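Local coordinates for formiminoglutamase (Trypanosoma cruzi, PDB 4MYK), which hydrolyses N-formimino-L-glutamate to glutamate and formamide, using a pair of manganese ions held in an arginase-like fold, at residues Ala30-Ile35 / Leu81-Ala86; Gly36-Glu41 / Ala86-Ala91; Gln64-Val69 / Ala295-Tyr300; Leu74-Ser79 / Phe302-Ala307; Pro115-Gly120 / Val274-Met279. The protein carries 1 engineered substitution. All coordinates share one frame; numbering follows the deposited sequence.

Contact 1: residues Ala30-Ile35 / Leu81-Ala86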
# COMPACT_ATOMS: atom_id res chain seq x y z
N ALA A 30 32.60 -16.89 9.38
CA ALA A 30 31.24 -16.56 8.97
C ALA A 30 30.96 -16.96 7.52
O ALA A 30 31.77 -16.71 6.63
CB ALA A 30 30.98 -15.08 9.17
N ASP A 31 29.79 -17.56 7.30
CA ASP A 31 29.32 -17.88 5.95
C ASP A 31 28.97 -16.60 5.22
O ASP A 31 29.21 -16.46 4.02
CB ASP A 31 28.10 -18.79 6.03
CG ASP A 31 28.37 -20.08 6.77
OD1 ASP A 31 29.13 -20.91 6.25
OD2 ASP A 31 27.81 -20.28 7.88
N ILE A 32 28.40 -15.65 5.96
CA ILE A 32 27.94 -14.41 5.37
C ILE A 32 28.56 -13.26 6.13
O ILE A 32 28.56 -13.25 7.37
CB ILE A 32 26.39 -14.29 5.43
CG1 ILE A 32 25.73 -15.39 4.59
CG2 ILE A 32 25.92 -12.88 5.00
CD1 ILE A 32 24.29 -15.68 4.96
N VAL A 33 29.08 -12.29 5.39
CA VAL A 33 29.67 -11.10 6.00
C VAL A 33 28.98 -9.79 5.59
O VAL A 33 28.86 -9.49 4.40
CB VAL A 33 31.21 -11.06 5.80
CG1 VAL A 33 31.80 -9.74 6.28
CG2 VAL A 33 31.85 -12.24 6.54
N ILE A 34 28.50 -9.05 6.59
CA ILE A 34 27.83 -7.76 6.42
C ILE A 34 28.81 -6.58 6.47
O ILE A 34 29.58 -6.43 7.42
CB ILE A 34 26.75 -7.54 7.51
CG1 ILE A 34 25.69 -8.64 7.48
CG2 ILE A 34 26.09 -6.18 7.34
CD1 ILE A 34 24.84 -8.68 8.73
N ILE A 35 28.76 -5.75 5.44
CA ILE A 35 29.65 -4.60 5.31
C ILE A 35 28.79 -3.36 5.12
O ILE A 35 27.92 -3.33 4.26
CB ILE A 35 30.61 -4.76 4.09
CG1 ILE A 35 31.51 -5.99 4.27
CG2 ILE A 35 31.45 -3.50 3.89
CD1 ILE A 35 32.01 -6.60 2.96
N LEU A 81 23.79 -21.40 10.16
CA LEU A 81 24.62 -20.39 9.49
C LEU A 81 25.29 -19.51 10.52
O LEU A 81 24.77 -19.33 11.62
CB LEU A 81 23.77 -19.52 8.56
CG LEU A 81 23.30 -20.09 7.22
CD1 LEU A 81 22.44 -19.07 6.48
CD2 LEU A 81 24.48 -20.50 6.38
N LYS A 82 26.45 -18.97 10.17
CA LYS A 82 27.12 -17.97 11.00
C LYS A 82 27.23 -16.67 10.23
O LYS A 82 27.69 -16.66 9.09
CB LYS A 82 28.50 -18.44 11.47
CG LYS A 82 28.45 -19.45 12.60
CD LYS A 82 29.82 -20.03 12.87
CE LYS A 82 30.52 -20.38 11.57
NZ LYS A 82 29.64 -21.11 10.60
N LEU A 83 26.79 -15.59 10.86
CA LEU A 83 26.88 -14.26 10.31
C LEU A 83 27.97 -13.49 11.02
O LEU A 83 28.26 -13.73 12.20
CB LEU A 83 25.56 -13.51 10.48
CG LEU A 83 24.48 -13.64 9.41
CD1 LEU A 83 24.51 -15.02 8.76
CD2 LEU A 83 23.12 -13.33 10.01
N TYR A 84 28.57 -12.53 10.32
CA TYR A 84 29.55 -11.63 10.93
C TYR A 84 29.35 -10.25 10.37
O TYR A 84 29.12 -10.08 9.17
CB TYR A 84 30.98 -12.10 10.67
CG TYR A 84 32.01 -11.38 11.51
CD1 TYR A 84 32.66 -10.25 11.03
CD2 TYR A 84 32.33 -11.83 12.79
CE1 TYR A 84 33.62 -9.59 11.79
CE2 TYR A 84 33.28 -11.18 13.56
CZ TYR A 84 33.92 -10.06 13.06
OH TYR A 84 34.87 -9.41 13.82
N ASP A 85 29.42 -9.27 11.25
CA ASP A 85 29.22 -7.88 10.89
C ASP A 85 30.58 -7.22 10.89
O ASP A 85 31.13 -6.91 11.95
CB ASP A 85 28.27 -7.25 11.91
CG ASP A 85 27.87 -5.84 11.56
OD1 ASP A 85 28.44 -5.27 10.61
OD2 ASP A 85 27.00 -5.30 12.26
N ALA A 86 31.15 -7.02 9.71
CA ALA A 86 32.48 -6.44 9.58
C ALA A 86 32.54 -4.92 9.79
O ALA A 86 33.62 -4.32 9.74
CB ALA A 86 33.10 -6.82 8.25

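Contact 2: residues Gly36-Glu41 / Ala86-Ala91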
# COMPACT_ATOMS: atom_id res chain seq x y z
N GLY A 36 29.03 -2.33 5.92
CA GLY A 36 28.26 -1.11 5.81
C GLY A 36 28.94 -0.09 4.93
O GLY A 36 30.16 0.07 4.97
N PHE A 37 28.14 0.60 4.11
CA PHE A 37 28.64 1.71 3.31
C PHE A 37 27.80 2.98 3.50
O PHE A 37 26.92 3.29 2.68
CB PHE A 37 28.76 1.31 1.83
CG PHE A 37 29.69 2.20 1.03
CD1 PHE A 37 31.04 2.26 1.34
CD2 PHE A 37 29.21 2.96 -0.02
CE1 PHE A 37 31.89 3.06 0.63
CE2 PHE A 37 30.06 3.76 -0.74
CZ PHE A 37 31.40 3.82 -0.42
N PRO A 38 28.08 3.72 4.59
CA PRO A 38 27.30 4.89 5.00
C PRO A 38 27.62 6.15 4.17
O PRO A 38 28.14 7.12 4.71
CB PRO A 38 27.74 5.11 6.46
CG PRO A 38 28.89 4.15 6.71
CD PRO A 38 29.30 3.58 5.40
N TYR A 39 27.31 6.12 2.87
CA TYR A 39 27.52 7.27 2.00
C TYR A 39 26.30 7.54 1.13
O TYR A 39 25.65 6.62 0.66
CB TYR A 39 28.78 7.09 1.15
CG TYR A 39 30.02 6.93 1.99
CD1 TYR A 39 30.76 8.04 2.39
CD2 TYR A 39 30.43 5.68 2.42
CE1 TYR A 39 31.89 7.89 3.19
CE2 TYR A 39 31.56 5.52 3.22
CZ TYR A 39 32.28 6.62 3.60
OH TYR A 39 33.40 6.46 4.39
N ASP A 40 26.02 8.82 0.92
CA ASP A 40 24.79 9.25 0.26
C ASP A 40 24.73 8.93 -1.22
O ASP A 40 23.67 8.60 -1.73
CB ASP A 40 24.65 10.78 0.39
CG ASP A 40 23.83 11.20 1.59
OD1 ASP A 40 23.52 12.40 1.68
OD2 ASP A 40 23.50 10.34 2.44
N GLU A 41 25.86 9.05 -1.90
CA GLU A 41 25.88 9.17 -3.36
C GLU A 41 25.14 8.10 -4.16
O GLU A 41 25.40 6.90 -4.04
CB GLU A 41 27.31 9.36 -3.86
CG GLU A 41 27.93 10.70 -3.46
CD GLU A 41 28.40 10.75 -2.01
OE1 GLU A 41 28.40 9.70 -1.33
OE2 GLU A 41 28.79 11.86 -1.55
N ALA A 86 31.15 -7.02 9.71
CA ALA A 86 32.48 -6.44 9.58
C ALA A 86 32.54 -4.92 9.79
O ALA A 86 33.62 -4.32 9.74
CB ALA A 86 33.10 -6.82 8.25
N GLY A 87 31.37 -4.31 10.00
CA GLY A 87 31.29 -2.88 10.25
C GLY A 87 31.17 -2.01 9.01
O GLY A 87 30.82 -2.50 7.94
N ASP A 88 31.47 -0.72 9.18
CA ASP A 88 31.39 0.27 8.10
C ASP A 88 32.73 0.51 7.43
O ASP A 88 33.78 0.52 8.08
CB ASP A 88 30.85 1.62 8.61
CG ASP A 88 29.35 1.61 8.86
OD1 ASP A 88 28.65 0.69 8.39
OD2 ASP A 88 28.88 2.55 9.53
N ILE A 89 32.69 0.70 6.12
CA ILE A 89 33.85 1.16 5.37
C ILE A 89 33.96 2.67 5.55
O ILE A 89 33.10 3.41 5.08
CB ILE A 89 33.69 0.85 3.87
CG1 ILE A 89 33.62 -0.66 3.64
CG2 ILE A 89 34.84 1.45 3.08
CD1 ILE A 89 34.82 -1.42 4.19
N THR A 90 35.00 3.12 6.24
CA THR A 90 35.18 4.54 6.48
C THR A 90 36.48 5.05 5.91
O THR A 90 37.50 4.36 5.97
CB THR A 90 35.15 4.86 7.98
OG1 THR A 90 35.78 3.79 8.69
CG2 THR A 90 33.71 5.04 8.46
N ALA A 91 36.46 6.25 5.36
CA ALA A 91 37.61 6.80 4.66
C ALA A 91 37.58 8.33 4.63
O ALA A 91 36.50 8.94 4.67
CB ALA A 91 37.68 6.24 3.25

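Contact 3: residues Gln64-Val69 / Ala295-Tyr300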
# COMPACT_ATOMS: atom_id res chain seq x y z
N GLN A 64 19.28 -6.32 14.99
CA GLN A 64 19.41 -6.86 16.34
C GLN A 64 18.09 -7.43 16.84
O GLN A 64 18.06 -8.05 17.89
CB GLN A 64 19.88 -5.79 17.34
CG GLN A 64 20.86 -4.77 16.82
CD GLN A 64 22.18 -5.38 16.42
OE1 GLN A 64 22.73 -6.23 17.13
NE2 GLN A 64 22.71 -4.94 15.28
N ARG A 65 17.02 -7.24 16.08
CA ARG A 65 15.67 -7.49 16.59
C ARG A 65 14.78 -8.43 15.78
O ARG A 65 13.79 -8.94 16.31
CB ARG A 65 14.94 -6.15 16.73
CG ARG A 65 15.60 -5.21 17.69
CD ARG A 65 15.01 -3.82 17.60
NE ARG A 65 15.41 -3.03 18.76
CZ ARG A 65 16.63 -2.50 18.91
NH1 ARG A 65 17.55 -2.68 17.97
NH2 ARG A 65 16.92 -1.79 20.00
N LEU A 66 15.08 -8.66 14.51
CA LEU A 66 14.11 -9.32 13.65
C LEU A 66 14.57 -10.68 13.13
O LEU A 66 15.76 -10.99 13.15
CB LEU A 66 13.75 -8.42 12.46
CG LEU A 66 13.30 -6.99 12.76
CD1 LEU A 66 12.89 -6.29 11.50
CD2 LEU A 66 12.16 -7.02 13.76
N GLY A 67 13.60 -11.48 12.69
CA GLY A 67 13.85 -12.66 11.88
C GLY A 67 14.07 -13.99 12.58
O GLY A 67 15.20 -14.36 12.84
N SER A 68 13.00 -14.73 12.84
CA SER A 68 13.14 -16.04 13.46
C SER A 68 14.03 -16.95 12.62
O SER A 68 13.74 -17.21 11.45
CB SER A 68 11.77 -16.68 13.67
OG SER A 68 10.95 -15.87 14.49
N VAL A 69 15.13 -17.44 13.21
CA VAL A 69 16.06 -18.33 12.51
C VAL A 69 15.40 -19.61 11.99
O VAL A 69 15.75 -20.11 10.92
CB VAL A 69 17.30 -18.68 13.37
CG1 VAL A 69 17.99 -17.41 13.82
CG2 VAL A 69 16.90 -19.52 14.56
N ALA A 295 13.89 -3.76 4.89
CA ALA A 295 15.26 -4.01 4.43
C ALA A 295 15.86 -5.19 5.18
O ALA A 295 16.48 -6.07 4.57
CB ALA A 295 16.11 -2.76 4.61
N VAL A 296 15.68 -5.21 6.50
CA VAL A 296 16.17 -6.33 7.32
C VAL A 296 15.44 -7.63 6.97
O VAL A 296 16.05 -8.69 6.89
CB VAL A 296 16.08 -6.03 8.85
CG1 VAL A 296 16.39 -7.26 9.67
CG2 VAL A 296 17.01 -4.87 9.24
N TYR A 297 14.13 -7.53 6.73
CA TYR A 297 13.34 -8.70 6.36
C TYR A 297 13.73 -9.26 5.00
O TYR A 297 13.68 -10.46 4.76
CB TYR A 297 11.85 -8.39 6.41
CG TYR A 297 11.25 -8.52 7.80
CD1 TYR A 297 11.46 -9.67 8.55
CD2 TYR A 297 10.47 -7.51 8.34
CE1 TYR A 297 10.91 -9.79 9.82
CE2 TYR A 297 9.92 -7.63 9.60
CZ TYR A 297 10.15 -8.77 10.34
OH TYR A 297 9.60 -8.91 11.60
N MET A 298 14.13 -8.37 4.10
CA MET A 298 14.67 -8.79 2.80
C MET A 298 15.96 -9.59 2.95
O MET A 298 16.12 -10.65 2.33
CB MET A 298 14.89 -7.56 1.92
CG MET A 298 13.63 -7.01 1.29
SD MET A 298 13.91 -5.48 0.37
CE MET A 298 15.02 -6.02 -0.94
N PHE A 299 16.89 -9.08 3.76
CA PHE A 299 18.14 -9.79 4.09
C PHE A 299 17.83 -11.11 4.80
O PHE A 299 18.45 -12.14 4.53
CB PHE A 299 19.02 -8.89 4.98
CG PHE A 299 20.18 -9.60 5.62
CD1 PHE A 299 21.31 -9.93 4.88
CD2 PHE A 299 20.16 -9.93 6.97
CE1 PHE A 299 22.37 -10.59 5.47
CE2 PHE A 299 21.22 -10.58 7.57
CZ PHE A 299 22.32 -10.91 6.82
N TYR A 300 16.88 -11.06 5.72
CA TYR A 300 16.40 -12.23 6.43
C TYR A 300 15.98 -13.35 5.48
O TYR A 300 16.36 -14.51 5.66
CB TYR A 300 15.24 -11.83 7.34
CG TYR A 300 14.46 -13.01 7.90
CD1 TYR A 300 15.03 -13.85 8.84
CD2 TYR A 300 13.17 -13.28 7.47
CE1 TYR A 300 14.34 -14.94 9.34
CE2 TYR A 300 12.47 -14.36 7.96
CZ TYR A 300 13.06 -15.19 8.90
OH TYR A 300 12.37 -16.27 9.41
O HOH W 1 10.89 -10.78 13.26

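Contact 4: residues Leu74-Ser79 / Phe302-Ala307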
# COMPACT_ATOMS: atom_id res chain seq x y z
N LEU A 74 7.92 -21.16 5.97
CA LEU A 74 8.73 -21.57 4.83
C LEU A 74 9.38 -22.90 5.13
O LEU A 74 9.90 -23.56 4.23
CB LEU A 74 9.80 -20.53 4.53
CG LEU A 74 9.28 -19.10 4.40
CD1 LEU A 74 10.37 -18.19 3.86
CD2 LEU A 74 8.01 -19.04 3.54
N ASN A 75 9.34 -23.29 6.40
CA ASN A 75 9.99 -24.51 6.88
C ASN A 75 11.45 -24.58 6.47
O ASN A 75 11.90 -25.53 5.85
CB ASN A 75 9.22 -25.77 6.45
CG ASN A 75 7.96 -25.99 7.28
OD1 ASN A 75 8.01 -26.03 8.52
ND2 ASN A 75 6.82 -26.12 6.60
N VAL A 76 12.17 -23.52 6.83
CA VAL A 76 13.62 -23.46 6.65
C VAL A 76 14.25 -23.06 7.98
O VAL A 76 13.86 -22.06 8.59
CB VAL A 76 14.02 -22.46 5.54
CG1 VAL A 76 15.51 -22.24 5.52
CG2 VAL A 76 13.55 -22.96 4.18
N ASP A 77 15.21 -23.85 8.44
CA ASP A 77 15.94 -23.54 9.65
C ASP A 77 17.32 -23.05 9.25
O ASP A 77 18.08 -23.78 8.62
CB ASP A 77 16.05 -24.78 10.53
CG ASP A 77 16.73 -24.49 11.87
OD1 ASP A 77 17.06 -23.33 12.14
OD2 ASP A 77 16.93 -25.45 12.65
N ALA A 78 17.63 -21.82 9.63
CA ALA A 78 18.93 -21.21 9.29
C ALA A 78 19.86 -21.23 10.49
O ALA A 78 20.91 -20.59 10.47
CB ALA A 78 18.74 -19.76 8.79
N SER A 79 19.47 -21.99 11.51
CA SER A 79 20.21 -22.06 12.77
C SER A 79 21.68 -22.42 12.60
O SER A 79 22.50 -22.09 13.45
CB SER A 79 19.54 -23.06 13.72
OG SER A 79 18.30 -22.55 14.17
N PHE A 302 16.81 -13.61 2.31
CA PHE A 302 18.00 -14.05 1.62
C PHE A 302 18.71 -15.10 2.47
O PHE A 302 19.08 -16.16 1.96
CB PHE A 302 18.99 -12.91 1.33
CG PHE A 302 20.34 -13.42 0.93
CD1 PHE A 302 20.59 -13.78 -0.38
CD2 PHE A 302 21.32 -13.63 1.89
CE1 PHE A 302 21.81 -14.32 -0.75
CE2 PHE A 302 22.54 -14.16 1.53
CZ PHE A 302 22.79 -14.50 0.21
N VAL A 303 18.92 -14.78 3.74
CA VAL A 303 19.60 -15.66 4.68
C VAL A 303 18.94 -17.05 4.77
O VAL A 303 19.63 -18.07 4.78
CB VAL A 303 19.67 -15.03 6.07
CG1 VAL A 303 20.06 -16.07 7.12
CG2 VAL A 303 20.64 -13.86 6.07
N LEU A 304 17.61 -17.07 4.83
CA LEU A 304 16.87 -18.33 4.80
C LEU A 304 17.11 -19.11 3.51
O LEU A 304 17.28 -20.33 3.55
CB LEU A 304 15.37 -18.06 4.93
CG LEU A 304 14.84 -17.69 6.31
CD1 LEU A 304 13.34 -17.54 6.25
CD2 LEU A 304 15.22 -18.76 7.32
N GLY A 305 17.11 -18.42 2.38
CA GLY A 305 17.35 -19.06 1.10
C GLY A 305 18.74 -19.66 1.07
O GLY A 305 18.95 -20.77 0.58
N PHE A 306 19.69 -18.91 1.62
CA PHE A 306 21.08 -19.34 1.68
C PHE A 306 21.22 -20.62 2.50
O PHE A 306 21.94 -21.55 2.11
CB PHE A 306 21.93 -18.24 2.30
CG PHE A 306 23.39 -18.38 2.04
CD1 PHE A 306 23.95 -17.89 0.86
CD2 PHE A 306 24.21 -18.99 2.97
CE1 PHE A 306 25.31 -18.01 0.62
CE2 PHE A 306 25.57 -19.11 2.74
CZ PHE A 306 26.11 -18.62 1.56
N ALA A 307 20.51 -20.68 3.61
CA ALA A 307 20.56 -21.86 4.47
C ALA A 307 20.21 -23.15 3.71
O ALA A 307 20.48 -24.25 4.19
CB ALA A 307 19.65 -21.68 5.68

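Contact 5: residues Pro115-Gly120 / Val274-Met279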
# COMPACT_ATOMS: atom_id res chain seq x y z
N PRO A 115 29.64 -11.89 0.75
CA PRO A 115 29.54 -10.49 1.17
C PRO A 115 28.14 -9.91 0.94
O PRO A 115 27.58 -10.03 -0.17
CB PRO A 115 30.54 -9.78 0.24
CG PRO A 115 30.92 -10.78 -0.82
CD PRO A 115 30.05 -11.99 -0.65
N PHE A 116 27.57 -9.29 1.97
CA PHE A 116 26.35 -8.50 1.82
C PHE A 116 26.65 -7.07 2.22
O PHE A 116 27.07 -6.80 3.36
CB PHE A 116 25.20 -9.07 2.67
CG PHE A 116 24.00 -8.15 2.78
CD1 PHE A 116 22.98 -8.21 1.84
CD2 PHE A 116 23.89 -7.24 3.82
CE1 PHE A 116 21.88 -7.37 1.94
CE2 PHE A 116 22.79 -6.40 3.93
CZ PHE A 116 21.79 -6.47 2.98
N VAL A 117 26.45 -6.14 1.30
CA VAL A 117 26.81 -4.75 1.54
C VAL A 117 25.56 -3.90 1.72
O VAL A 117 24.72 -3.80 0.83
CB VAL A 117 27.66 -4.17 0.38
CG1 VAL A 117 28.14 -2.75 0.73
CG2 VAL A 117 28.84 -5.09 0.08
N ILE A 118 25.43 -3.30 2.90
CA ILE A 118 24.29 -2.44 3.17
C ILE A 118 24.69 -0.97 3.01
O ILE A 118 25.66 -0.52 3.62
CB ILE A 118 23.67 -2.70 4.57
CG1 ILE A 118 22.51 -1.74 4.83
CG2 ILE A 118 24.72 -2.61 5.67
CD1 ILE A 118 21.40 -1.87 3.82
N GLY A 119 23.94 -0.25 2.18
CA GLY A 119 24.19 1.16 1.92
C GLY A 119 23.15 2.08 2.54
O GLY A 119 22.20 1.61 3.19
N GLY A 120 23.29 3.38 2.29
CA GLY A 120 24.26 3.89 1.34
C GLY A 120 23.58 4.02 -0.02
O GLY A 120 22.60 3.35 -0.28
N VAL A 274 24.57 -17.15 -7.08
CA VAL A 274 24.57 -15.79 -6.55
C VAL A 274 25.66 -15.62 -5.49
O VAL A 274 25.56 -16.18 -4.39
CB VAL A 274 23.19 -15.40 -5.99
CG1 VAL A 274 23.26 -14.05 -5.29
CG2 VAL A 274 22.17 -15.37 -7.12
N MET A 275 26.69 -14.85 -5.83
CA MET A 275 27.91 -14.86 -5.03
C MET A 275 28.10 -13.64 -4.12
O MET A 275 28.95 -13.63 -3.23
CB MET A 275 29.13 -15.08 -5.94
CG MET A 275 29.04 -16.35 -6.78
SD MET A 275 28.93 -17.86 -5.80
CE MET A 275 30.56 -17.87 -5.06
N MET A 276 27.29 -12.61 -4.35
CA MET A 276 27.24 -11.51 -3.41
C MET A 276 25.97 -10.73 -3.64
O MET A 276 25.26 -10.94 -4.61
CB MET A 276 28.47 -10.59 -3.52
CG MET A 276 28.37 -9.52 -4.60
SD MET A 276 29.60 -8.18 -4.44
CE MET A 276 28.84 -7.18 -3.16
N MET A 277 25.70 -9.81 -2.72
CA MET A 277 24.48 -9.03 -2.75
C MET A 277 24.76 -7.66 -2.17
O MET A 277 25.54 -7.54 -1.22
CB MET A 277 23.39 -9.72 -1.91
CG MET A 277 22.25 -8.80 -1.56
SD MET A 277 20.76 -9.63 -1.01
CE MET A 277 19.59 -8.28 -1.19
N ASP A 278 24.17 -6.63 -2.76
CA ASP A 278 24.15 -5.33 -2.10
C ASP A 278 22.73 -4.77 -2.10
O ASP A 278 21.88 -5.25 -2.85
CB ASP A 278 25.23 -4.36 -2.63
CG ASP A 278 24.83 -3.64 -3.93
OD1 ASP A 278 23.75 -3.90 -4.49
OD2 ASP A 278 25.63 -2.80 -4.39
N MET A 279 22.49 -3.80 -1.23
CA MET A 279 21.16 -3.26 -1.03
C MET A 279 21.34 -1.77 -0.91
O MET A 279 22.03 -1.31 -0.01
CB MET A 279 20.55 -3.82 0.26
CG MET A 279 19.11 -3.43 0.51
SD MET A 279 18.44 -4.19 2.02
CE MET A 279 18.60 -5.94 1.60
O HOH W 2 20.33 0.66 1.58

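Contact 1: residues Ala30-Ile35 / Leu81-Ala86
Ile32 and Ile34 carry the backbone ladder of this pair of parallel strands: Ile32 O accepts from Tyr84 N, Ile34 N gives a nearly straight bond to Tyr84 O (2.8 Å), and Ile34 O takes Ala86 N. The tight part is aliphatic. Ile32 and Leu83 lie side by side, their CD1 atoms 3.9 Å apart, and Leu81 CD1 adds to them from two residues before Leu83, 4.2 Å from Ile32 CD1, so isoleucine and leucine side chains fill the face that helix 290-306 covers through Phe299, Val303 and Phe306. Beside Tyr84, Ala30 suits its place by being small, since its CB sits only 3.3 Å from Tyr84 CB. The Tyr84 ring, with CG anti to the backbone N (chi1 -168°), leads away from the neighbouring strand.

Just ahead of the strands, at Asp31 and Lys82, the contact is looser and partly exposed. There Asp31 OD2 accepts Lys82 N through its anti lone pair at 3.0 Å, while the bent Lys82 side chain brings NZ to the same oxygen at 3.4 Å, a long, weak salt bridge. At the far end of the pairing, Asp85 turns its carboxylate to Arg60 and Gly87 N. Strand 83-88 is an edge strand of the parallel sheet of the arginase/deacetylase alpha/beta fold.

Contact 2: residues Gly36-Glu41 / Ala86-Ala91
An inverse gamma turn centred on Pro38 ends the pairing of two parallel strands here, at the C-terminal rim of the sheet, where Pro38 leans on Asp88 and Tyr39 reaches across to Ile89. The last rungs are short: Gly36 N donates to Gly87 O at 2.7 Å, and Gly36 O receives Ile89 N at 2.8 Å. Glycine suits position 36 because Asp88 OD1 lies 3.2 Å from Gly36 CA, where a CB would collide with it. Gly87 adopts a positive phi (89°), with backbone angles that would jam a side chain against the preceding carbonyl.

Asp88 OD1 is bound by Arg60, while its OD2 touches Pro38 CG at 3.2 Å. Past the turn, the Tyr39 hydroxyl donates to Ile89 O at 3.1 Å, that oxygen lying at the ring edge, and accepts a weak bond from Ala91 N; one phenol thus holds two backbone groups beyond the end of strand 83-88. Tyr39 CD2 sits over the centre of the Phe37 ring, 3.4 Å above its plane, and Ile89 CB meets the edge of that ring at Phe37 CD1 (3.9 Å), an apolar patch next to the two hydroxyl bonds. Helix 94-110 adds Leu94, Ala97 and Leu101. The Phe37 side chain, about 13 Å from a bound manganese ion, does not line the site, but the turn follows a C-terminal strand end, as do the metal-binding loops of arginase-family enzymes.

Contact 3: residues Gln64-Val69 / Ala295-Tyr300
Val296 makes the first touch on the helix, its CG1 resting against Leu66 CB at 4.0 Å; a compact branched residue fits against the leucine. One residue on, Tyr297 offers a ring face. Leu66 CD1 stands 3.7 Å above the Tyr297 ring plane, offset toward the rim, in a CH-pi contact, and the two side chains cross at about a right angle. The hydroxyl of Tyr297 also reaches back to the loop through a water, which accepts from Gly67 N at 2.9 Å and bonds the phenol oxygen at 2.8 Å.

A turn later comes Tyr300. Gly67 CA lies 3.3 Å above its ring plane, and a side chain on this glycine would run into Tyr300 CD1; its positive phi (91°) favours glycine too. The ring ends in a short bond, Tyr300 OH to Ser68 O at 2.6 Å, in the carbonyl plane on a lone pair, while Asn71 holds the same hydroxyl. Ser68 OG is taken by Asp15.

The loop after helix 55-63 is therefore pressed onto helix 290-306, where Val296 also touches Phe59 and Phe62 of helix 55-63 and Tyr297 touches Phe262 of helix 258-270, with Gln189 and Cys190 of a second subunit packing nearby.

Contact 4: residues Leu74-Ser79 / Phe302-Ala307
Leu304 and Leu74 meet through their CD1 methyls, 3.9 Å apart, with the side chains crossing at about a right angle. Both leucines place CG anti to the carbonyl carbon and beside the backbone N (chi1 -76° for Leu304), and the second branch of Leu304, CD2, comes within 3.9 Å of Val76 CG1. That methyl is itself anti to the backbone N (chi1 171°), a setting that carries it to 3.3 Å from Leu304 O. Ala78 and Ala307 then approach closely, CB to CB at 3.8 Å; alanine suits both positions because the backbones come so near, with Ala78 CA 3.7 Å from Ala307 CB.

The 74-79 segment supplies the second strand of a small antiparallel hairpin that includes a G1 beta bulge, in which Asn75 and Val76 both face Asn71, and this hairpin lies against the end of helix 290-306. Its exposed side is polar. Asp77 points away from the helix and begins an Asx turn, closed by Ser79 N, which meets Asp77 OD1 at 2.8 Å from above the carboxylate plane; the Ser79 hydroxyl donates to the same oxygen on its syn lone pair. Phe266 of helix 258-270 packs on Leu74, Val76 and Leu304.

Contact 5: residues Pro115-Gly120 / Val274-Met279
Phe116 and Val117 run parallel to Met277 and Asp278, the two strands only 9° apart, and four backbone bonds join them: Met277 N to Pro115 O, Gly119 N to Met279 O, and Val117 N to Met277 O and Met279 N to Val117 O, the last two both 3.0 Å. Proline at 115 brings no N-H; instead Pro115 CD meets Met275 O at 3.2 Å.

One face of the sheet is rich in sulfur and aromatic atoms. The Phe116 ring is approached at its edge by two methionines. Met277, extended beyond CG, lies alongside with its CG 3.5 Å from Phe116 CD1 and its SD in the plane of the ring, while Met279 bends at its last torsion (chi3 -62°), bringing CE to 3.5 Å from Phe116 CZ. Both are Met-aromatic contacts, and flexible methionine is suited to moulding itself to a ring rim. Ile118 CD1 touches Met279 CB at 4.1 Å.

On the opposite face Val117 CB rests on Asp278 CB at 3.9 Å. Asp278 is buried, but Ser234, Asn128 and Ser125 hold its carboxylate, which lies about 9 Å from a bound manganese ion without being a ligand. A water bridges Gly119 O and Met279 O at the strand ends.

Within the sheet this pair sits between strands 32-37 and 231-236; Phe299 of helix 290-306 meets the Phe116 ring, while Val105 of helix 94-110 and Asn128 of helix 125-135 pack against Val117 on the other side.

Contacts 1, 2 and 5 belong to one parallel sheet: contacts 1 and 2 share strands 32-37 and 83-88 at its edge, and contact 5 joins the next two strands inward, linked by backbone bonds from Val33 and Ile35 to Phe116 and Ile118. Contacts 3 and 4 both use helix 290-306, which lines one face of that sheet through Phe299 and Phe306. The chemistry follows the place. Contact 5 is core, with methionine and aromatic atoms beside regular rungs; contact 1 mixes these rungs with a weak, partly exposed salt bridge; contact 2 keeps two rungs and adds a tyrosine hydroxyl; contact 3, buried beside a second subunit, uses tyrosine faces and hydroxyls; contact 4, partly exposed, has no hydrogen bond between its segments.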